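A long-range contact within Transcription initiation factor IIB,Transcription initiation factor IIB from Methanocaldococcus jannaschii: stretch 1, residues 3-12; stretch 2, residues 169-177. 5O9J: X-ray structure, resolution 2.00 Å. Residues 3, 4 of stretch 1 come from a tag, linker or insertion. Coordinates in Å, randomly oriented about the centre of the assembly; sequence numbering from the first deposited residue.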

# COMPACT_ATOMS: atom_id res chain seq x y z
N TYR A 3 4.52 5.06 -2.11
CA TYR A 3 3.76 3.91 -1.63
C TYR A 3 4.32 2.64 -2.23
O TYR A 3 4.20 1.57 -1.63
CB TYR A 3 2.27 4.05 -1.97
CG TYR A 3 1.62 5.26 -1.33
CD1 TYR A 3 1.04 5.18 -0.07
CD2 TYR A 3 1.59 6.48 -1.99
CE1 TYR A 3 0.44 6.28 0.51
CE2 TYR A 3 1.00 7.59 -1.42
CZ TYR A 3 0.43 7.49 -0.17
OH TYR A 3 -0.15 8.60 0.39
N ALA A 4 4.92 2.78 -3.41
CA ALA A 4 5.63 1.70 -4.12
C ALA A 4 4.95 0.35 -3.93
O ALA A 4 5.53 -0.58 -3.36
CB ALA A 4 7.08 1.64 -3.66
N VAL A 5 3.71 0.26 -4.40
CA VAL A 5 2.90 -0.94 -4.27
C VAL A 5 3.15 -1.91 -5.43
O VAL A 5 3.33 -1.48 -6.57
CB VAL A 5 1.40 -0.58 -4.23
CG1 VAL A 5 0.58 -1.78 -3.87
CG2 VAL A 5 1.14 0.55 -3.23
N ASP A 6 3.17 -3.21 -5.14
CA ASP A 6 3.32 -4.22 -6.17
C ASP A 6 2.11 -4.24 -7.11
O ASP A 6 0.98 -3.98 -6.69
CB ASP A 6 3.52 -5.61 -5.56
CG ASP A 6 3.74 -6.70 -6.62
OD1 ASP A 6 4.83 -6.74 -7.23
OD2 ASP A 6 2.82 -7.51 -6.84
N TYR A 7 2.39 -4.56 -8.37
CA TYR A 7 1.42 -4.59 -9.46
C TYR A 7 0.08 -5.22 -9.11
O TYR A 7 -0.97 -4.70 -9.46
CB TYR A 7 2.02 -5.34 -10.65
CG TYR A 7 1.20 -5.31 -11.93
CD1 TYR A 7 0.17 -6.22 -12.15
CD2 TYR A 7 1.49 -4.38 -12.93
CE1 TYR A 7 -0.57 -6.19 -13.33
CE2 TYR A 7 0.76 -4.35 -14.11
CZ TYR A 7 -0.26 -5.25 -14.30
OH TYR A 7 -0.98 -5.21 -15.47
N ASN A 8 0.12 -6.37 -8.44
CA ASN A 8 -1.08 -7.19 -8.31
C ASN A 8 -2.10 -6.71 -7.28
O ASN A 8 -3.24 -7.17 -7.31
CB ASN A 8 -0.70 -8.64 -7.98
CG ASN A 8 -0.45 -9.48 -9.23
OD1 ASN A 8 -0.75 -9.06 -10.35
ND2 ASN A 8 0.09 -10.68 -9.04
N GLU A 9 -1.72 -5.80 -6.38
CA GLU A 9 -2.62 -5.42 -5.29
C GLU A 9 -3.91 -4.78 -5.80
O GLU A 9 -3.88 -3.74 -6.45
CB GLU A 9 -1.93 -4.45 -4.32
CG GLU A 9 -0.64 -4.97 -3.74
CD GLU A 9 -0.78 -6.35 -3.15
OE1 GLU A 9 -1.68 -6.55 -2.31
OE2 GLU A 9 0.03 -7.23 -3.54
N PRO A 10 -5.04 -5.42 -5.51
CA PRO A 10 -6.34 -4.89 -5.92
C PRO A 10 -6.68 -3.59 -5.21
O PRO A 10 -6.40 -3.44 -4.02
CB PRO A 10 -7.32 -6.00 -5.52
CG PRO A 10 -6.61 -6.78 -4.51
CD PRO A 10 -5.17 -6.73 -4.86
N ILE A 11 -7.25 -2.65 -5.96
CA ILE A 11 -7.79 -1.43 -5.40
C ILE A 11 -9.22 -1.27 -5.85
O ILE A 11 -9.60 -1.75 -6.92
CB ILE A 11 -7.04 -0.16 -5.83
CG1 ILE A 11 -6.76 -0.19 -7.33
CG2 ILE A 11 -5.76 -0.00 -5.07
CD1 ILE A 11 -5.94 0.99 -7.80
N ILE A 12 -9.99 -0.57 -5.04
CA ILE A 12 -11.39 -0.32 -5.33
C ILE A 12 -11.47 1.11 -5.82
O ILE A 12 -11.10 2.03 -5.10
CB ILE A 12 -12.28 -0.54 -4.07
CG1 ILE A 12 -12.21 -2.01 -3.63
CG2 ILE A 12 -13.71 -0.15 -4.35
CD1 ILE A 12 -12.59 -2.25 -2.16
N ALA A 169 -5.63 12.99 2.37
CA ALA A 169 -5.80 11.66 2.95
C ALA A 169 -4.44 10.99 3.10
O ALA A 169 -4.13 10.42 4.14
CB ALA A 169 -6.73 10.81 2.10
N GLU A 170 -3.63 11.08 2.05
CA GLU A 170 -2.27 10.54 2.04
C GLU A 170 -2.19 9.09 2.54
O GLU A 170 -1.24 8.69 3.20
CB GLU A 170 -1.35 11.44 2.86
CG GLU A 170 -1.22 12.84 2.26
CD GLU A 170 -0.10 13.65 2.88
OE1 GLU A 170 0.67 13.08 3.68
OE2 GLU A 170 0.02 14.86 2.55
N ASN A 171 -3.23 8.32 2.21
CA ASN A 171 -3.25 6.88 2.36
C ASN A 171 -4.19 6.34 1.29
O ASN A 171 -4.87 7.11 0.62
CB ASN A 171 -3.71 6.45 3.76
CG ASN A 171 -5.18 6.76 4.01
OD1 ASN A 171 -6.06 6.04 3.56
ND2 ASN A 171 -5.44 7.85 4.72
N PHE A 172 -4.20 5.02 1.10
CA PHE A 172 -5.28 4.40 0.35
C PHE A 172 -5.39 2.93 0.68
O PHE A 172 -4.48 2.31 1.26
CB PHE A 172 -5.13 4.61 -1.17
CG PHE A 172 -3.85 4.10 -1.75
CD1 PHE A 172 -3.75 2.79 -2.20
CD2 PHE A 172 -2.75 4.93 -1.88
CE1 PHE A 172 -2.56 2.32 -2.76
CE2 PHE A 172 -1.57 4.48 -2.44
CZ PHE A 172 -1.47 3.17 -2.88
N VAL A 173 -6.53 2.36 0.33
CA VAL A 173 -6.81 0.97 0.60
C VAL A 173 -6.42 0.16 -0.62
O VAL A 173 -6.81 0.50 -1.73
CB VAL A 173 -8.29 0.76 0.94
CG1 VAL A 173 -8.65 -0.68 0.87
CG2 VAL A 173 -8.60 1.34 2.32
N ALA A 174 -5.63 -0.90 -0.41
CA ALA A 174 -5.17 -1.75 -1.49
C ALA A 174 -4.67 -3.07 -0.95
O ALA A 174 -3.87 -3.10 -0.01
CB ALA A 174 -4.07 -1.07 -2.27
N GLY A 175 -5.14 -4.17 -1.53
CA GLY A 175 -4.68 -5.48 -1.13
C GLY A 175 -5.44 -6.01 0.06
O GLY A 175 -6.28 -5.31 0.64
N PHE A 176 -5.15 -7.25 0.43
CA PHE A 176 -5.89 -7.93 1.48
C PHE A 176 -4.99 -8.39 2.61
O PHE A 176 -3.86 -8.79 2.39
CB PHE A 176 -6.62 -9.14 0.90
CG PHE A 176 -7.42 -8.84 -0.32
CD1 PHE A 176 -8.27 -7.74 -0.35
CD2 PHE A 176 -7.33 -9.64 -1.45
CE1 PHE A 176 -9.02 -7.45 -1.48
CE2 PHE A 176 -8.08 -9.37 -2.58
CZ PHE A 176 -8.92 -8.27 -2.60
N GLY A 177 -5.51 -8.36 3.84
CA GLY A 177 -4.79 -8.94 4.95
C GLY A 177 -5.01 -8.22 6.26
O GLY A 177 -5.19 -8.85 7.30
O HOH W 1 -1.19 -4.91 -0.01
O HOH W 2 -3.37 -8.88 -1.56
O HOH W 3 -9.06 1.11 -2.62

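Although touching residues are at least 161 positions apart in sequence, the two stretches bury 495 Å² between them. The contact begins at E170, where the ring of Y3, a residue of the expression tag, brings its hydroxyl close to the backbone: Y3 OH lies 3.0 Å from E170 C and also 3.0 Å from E170 O, which sits near the plane of the ring, at its edge. The geometry leaves open whether the two oxygens share a hydrogen bond. N171 points its CA-to-CB bond away from stretch 1 and contributes little; its ND2 instead makes a weak hydrogen bond to A169 O (2.9 Å, angle 122° at the hydrogen).

F172 reverses that direction, as expected one residue along a strand, and its CA-to-CB bond points toward stretch 1, with chi1 at 58° (p). Its edge meets the face of Y3: the ring centroids are 4.8 Å apart, the planes are inclined at 54°, and F172 CE2 approaches Y3 CG to 3.5 Å. At the edge of the F172 ring, V5 CG2 packs 3.7 Å from F172 CZ, so the ring bridges a tag residue and a residue of the natural protein.

V173 takes part chiefly through its carbonyl. V173 O is 3.5 Å from I11 CG2 and accepts a hydrogen bond from water 3 at 2.5 Å; the same water accepts one from I12 N at 3.1 Å, linking the two backbones where they do not bond directly. At A174 the small side chain admits a close apolar approach, A174 CB to I11 CG2 at 3.4 Å. A174 CA also lies 3.3 Å from P10 O, with an angle of 135° at the hydrogen, consistent with a CA-H...O contact.

A direct backbone hydrogen bond across the stretches follows: G175 N donates to P10 O at 2.9 Å and 151°. Strands 10-12 and 171-174 cross at 116°, far from either parallel or antiparallel, and no ladder of such bonds develops. The chain turns a corner at G175, whose phi/psi of 85/175 would jam a CB against the preceding carbonyl; an ideal CB would also lie 2.4 Å from E9 OE1, a clash. Without it, E9 OE1 comes within 3.4 Å of G175 CA. This carboxylate oxygen accepts hydrogen bonds from water 1 (2.9 Å), which also donates to A174 O (3.2 Å), and from water 2 (3.0 Å), which accepts from F176 N (3.1 Å).

F176 closes the contact: its CZ reaches P10 CG at 3.3 Å, an oblique apolar approach.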